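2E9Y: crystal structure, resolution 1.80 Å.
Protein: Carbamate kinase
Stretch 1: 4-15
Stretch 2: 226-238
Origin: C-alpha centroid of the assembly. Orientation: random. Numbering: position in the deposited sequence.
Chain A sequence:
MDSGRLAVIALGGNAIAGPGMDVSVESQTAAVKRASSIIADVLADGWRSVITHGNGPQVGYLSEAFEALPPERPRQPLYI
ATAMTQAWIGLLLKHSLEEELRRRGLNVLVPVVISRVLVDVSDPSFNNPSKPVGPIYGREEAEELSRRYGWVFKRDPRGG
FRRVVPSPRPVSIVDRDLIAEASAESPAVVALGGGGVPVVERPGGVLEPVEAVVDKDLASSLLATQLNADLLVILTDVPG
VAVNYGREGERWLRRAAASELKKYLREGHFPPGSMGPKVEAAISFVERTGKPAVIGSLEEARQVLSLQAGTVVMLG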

# COMPACT_ATOMS: atom_id res chain seq x y z
N GLY A 4 21.37 19.71 6.13
CA GLY A 4 20.80 18.34 5.95
C GLY A 4 20.04 17.85 7.17
O GLY A 4 20.09 16.66 7.51
N ARG A 5 19.34 18.75 7.85
CA ARG A 5 18.58 18.38 9.03
C ARG A 5 17.33 17.60 8.62
O ARG A 5 16.93 17.62 7.46
CB ARG A 5 18.19 19.62 9.84
CG ARG A 5 19.38 20.36 10.42
CD ARG A 5 18.97 21.27 11.56
NE ARG A 5 18.05 22.32 11.13
CZ ARG A 5 17.33 23.07 11.96
NH1 ARG A 5 17.41 22.86 13.27
NH2 ARG A 5 16.52 24.01 11.49
N LEU A 6 16.72 16.92 9.59
CA LEU A 6 15.53 16.12 9.32
C LEU A 6 14.26 16.72 9.91
O LEU A 6 14.24 17.15 11.06
CB LEU A 6 15.71 14.70 9.87
CG LEU A 6 14.50 13.77 9.78
CD1 LEU A 6 14.13 13.55 8.32
CD2 LEU A 6 14.82 12.45 10.46
N ALA A 7 13.20 16.73 9.12
CA ALA A 7 11.93 17.26 9.57
C ALA A 7 10.80 16.32 9.22
O ALA A 7 10.75 15.78 8.11
CB ALA A 7 11.68 18.62 8.94
N VAL A 8 9.90 16.09 10.17
CA VAL A 8 8.73 15.26 9.90
C VAL A 8 7.67 16.29 9.55
O VAL A 8 7.38 17.19 10.34
CB VAL A 8 8.30 14.44 11.15
CG1 VAL A 8 6.91 13.84 10.93
CG2 VAL A 8 9.30 13.32 11.40
N ILE A 9 7.12 16.18 8.34
CA ILE A 9 6.11 17.13 7.87
C ILE A 9 4.76 16.44 7.74
O ILE A 9 4.59 15.56 6.91
CB ILE A 9 6.51 17.71 6.49
CG1 ILE A 9 7.89 18.38 6.61
CG2 ILE A 9 5.47 18.70 6.01
CD1 ILE A 9 8.51 18.78 5.29
N ALA A 10 3.82 16.85 8.58
CA ALA A 10 2.48 16.28 8.59
C ALA A 10 1.52 17.07 7.71
O ALA A 10 1.12 18.18 8.06
CB ALA A 10 1.96 16.22 10.03
N LEU A 11 1.16 16.48 6.58
CA LEU A 11 0.23 17.11 5.64
C LEU A 11 -1.21 16.91 6.07
O LEU A 11 -1.53 15.96 6.78
CB LEU A 11 0.42 16.53 4.23
CG LEU A 11 1.81 16.69 3.60
CD1 LEU A 11 1.84 16.03 2.22
CD2 LEU A 11 2.13 18.17 3.49
N GLY A 12 -2.08 17.82 5.63
CA GLY A 12 -3.49 17.73 5.96
C GLY A 12 -4.34 17.40 4.75
O GLY A 12 -3.82 17.09 3.68
N GLY A 13 -5.66 17.48 4.91
CA GLY A 13 -6.56 17.16 3.81
C GLY A 13 -6.37 18.01 2.56
O GLY A 13 -6.53 17.51 1.44
N ASN A 14 -6.02 19.28 2.73
CA ASN A 14 -5.84 20.19 1.60
C ASN A 14 -4.69 19.82 0.67
O ASN A 14 -4.58 20.35 -0.44
CB ASN A 14 -5.66 21.63 2.10
CG ASN A 14 -4.34 21.84 2.84
OD1 ASN A 14 -4.04 21.14 3.80
ND2 ASN A 14 -3.57 22.82 2.39
N ALA A 15 -3.83 18.92 1.12
CA ALA A 15 -2.70 18.51 0.30
C ALA A 15 -3.02 17.30 -0.57
O ALA A 15 -2.34 17.05 -1.57
CB ALA A 15 -1.50 18.19 1.19
N GLN A 226 10.76 9.69 17.93
CA GLN A 226 11.47 8.42 17.83
C GLN A 226 12.58 8.43 16.75
O GLN A 226 13.51 7.64 16.78
CB GLN A 226 10.46 7.30 17.54
CG GLN A 226 9.46 7.11 18.69
CD GLN A 226 8.78 5.76 18.57
OE1 GLN A 226 8.26 5.37 17.54
NE2 GLN A 226 8.73 5.06 19.73
N LEU A 227 12.43 9.35 15.76
CA LEU A 227 13.46 9.47 14.73
C LEU A 227 14.56 10.46 15.13
O LEU A 227 15.51 10.71 14.40
CB LEU A 227 12.80 9.98 13.43
CG LEU A 227 11.96 8.96 12.68
CD1 LEU A 227 11.38 9.54 11.39
CD2 LEU A 227 12.75 7.71 12.29
N ASN A 228 14.38 11.07 16.31
CA ASN A 228 15.28 12.15 16.70
C ASN A 228 15.31 13.26 15.64
O ASN A 228 16.37 13.76 15.27
CB ASN A 228 16.69 11.57 16.88
CG ASN A 228 16.69 10.53 17.97
OD1 ASN A 228 17.36 9.51 17.89
ND2 ASN A 228 15.98 10.85 19.07
N ALA A 229 14.14 13.61 15.13
CA ALA A 229 14.02 14.64 14.10
C ALA A 229 14.41 15.99 14.67
O ALA A 229 14.28 16.24 15.87
CB ALA A 229 12.59 14.69 13.56
N ASP A 230 14.88 16.87 13.80
CA ASP A 230 15.29 18.21 14.22
C ASP A 230 14.08 19.13 14.33
O ASP A 230 14.13 20.15 15.01
CB ASP A 230 16.29 18.78 13.21
CG ASP A 230 17.57 17.96 13.13
OD1 ASP A 230 18.35 17.97 14.10
OD2 ASP A 230 17.80 17.31 12.09
N LEU A 231 13.00 18.77 13.65
CA LEU A 231 11.81 19.60 13.67
C LEU A 231 10.53 18.85 13.31
O LEU A 231 10.56 17.94 12.49
CB LEU A 231 11.98 20.77 12.69
CG LEU A 231 10.82 21.74 12.46
CD1 LEU A 231 10.55 22.53 13.74
CD2 LEU A 231 11.17 22.70 11.33
N LEU A 232 9.44 19.23 13.96
CA LEU A 232 8.13 18.66 13.67
C LEU A 232 7.36 19.80 13.03
O LEU A 232 7.26 20.90 13.60
CB LEU A 232 7.40 18.20 14.94
CG LEU A 232 5.91 17.86 14.76
CD1 LEU A 232 5.75 16.68 13.79
CD2 LEU A 232 5.27 17.53 16.09
N VAL A 233 6.83 19.56 11.84
CA VAL A 233 6.07 20.57 11.12
C VAL A 233 4.67 20.06 10.83
O VAL A 233 4.50 18.95 10.33
CB VAL A 233 6.74 20.89 9.77
CG1 VAL A 233 5.93 21.95 9.02
CG2 VAL A 233 8.17 21.36 9.99
N ILE A 234 3.66 20.86 11.17
CA ILE A 234 2.29 20.48 10.89
C ILE A 234 1.73 21.50 9.91
O ILE A 234 1.59 22.68 10.24
CB ILE A 234 1.41 20.47 12.16
CG1 ILE A 234 1.95 19.44 13.15
CG2 ILE A 234 -0.02 20.12 11.79
CD1 ILE A 234 1.19 19.38 14.45
N LEU A 235 1.43 21.06 8.69
CA LEU A 235 0.91 21.96 7.67
C LEU A 235 -0.59 21.79 7.52
O LEU A 235 -1.07 20.71 7.16
CB LEU A 235 1.61 21.70 6.33
CG LEU A 235 3.12 21.95 6.31
CD1 LEU A 235 3.66 21.64 4.92
CD2 LEU A 235 3.42 23.40 6.67
N THR A 236 -1.33 22.86 7.79
CA THR A 236 -2.78 22.82 7.70
C THR A 236 -3.30 23.88 6.73
O THR A 236 -2.56 24.34 5.85
CB THR A 236 -3.39 23.02 9.10
OG1 THR A 236 -4.82 22.91 9.03
CG2 THR A 236 -3.00 24.37 9.67
N ASP A 237 -4.56 24.26 6.87
CA ASP A 237 -5.15 25.25 5.97
C ASP A 237 -5.33 26.63 6.60
O ASP A 237 -6.09 27.46 6.10
CB ASP A 237 -6.49 24.73 5.44
CG ASP A 237 -7.55 24.63 6.51
OD1 ASP A 237 -7.20 24.45 7.70
OD2 ASP A 237 -8.75 24.72 6.16
N VAL A 238 -4.62 26.87 7.70
CA VAL A 238 -4.65 28.16 8.40
C VAL A 238 -3.21 28.58 8.70
O VAL A 238 -2.31 27.74 8.76
CB VAL A 238 -5.46 28.09 9.71
CG1 VAL A 238 -6.94 27.94 9.40
CG2 VAL A 238 -4.98 26.92 10.57
O HOH W 1 -1.35 20.15 4.40

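What joins the two backbones? The strand that begins at Leu6 and strand 231-236 run parallel, 19° apart in direction, and every second residue of the first strand serves both neighbours across the gap. Val8 N donates to Leu231 O (3.0 Å), and Val8 O accepts from Val233 N (2.9 Å). Ala10 repeats the pattern: its N reaches Val233 O at 2.8 Å, nearly straight at 176°, and its O takes Leu235 N at 3.0 Å. Ala7 and Ile9 make no such bonds across this gap, though their CA atoms lie 3.3 Å from Leu231 O and 3.5 Å from Val233 O as CA-H...O contacts.

How is the ladder closed at its start? Here a side chain replaces a strand carbonyl. Asp230, chi1 in the m well, places OD2 2.8 Å from Leu6 N in an almost linear hydrogen bond. In return Leu6 O accepts from Asp230 N at 2.8 Å and, weakly, from Leu231 N at 3.3 Å. A short acidic side chain suits this place, since it supplies an acceptor close to its own backbone.

What satisfies the other end? Gly12 N lies 3.4 Å from Leu235 O, but the angle is too poor for a hydrogen bond. A water takes over: it accepts from Gly12 N (2.7 Å) and donates to Leu235 O (2.8 Å) and Asn14 OD1 (2.9 Å), so one molecule continues the link where the direct ladder stops.

What fills the space beside the ladder? Apolar side chains cover both faces. Ala7, Ile9, Leu231 and Val233 share one, where Ile9 CG1 meets Val233 CB at 4.2 Å; Val8, Ala10, Leu232 and Ile234 share the other, where Val8 CG1 meets Leu232 CD1 at 4.2 Å. These eight buried residues leave no side-chain polar group needing a partner.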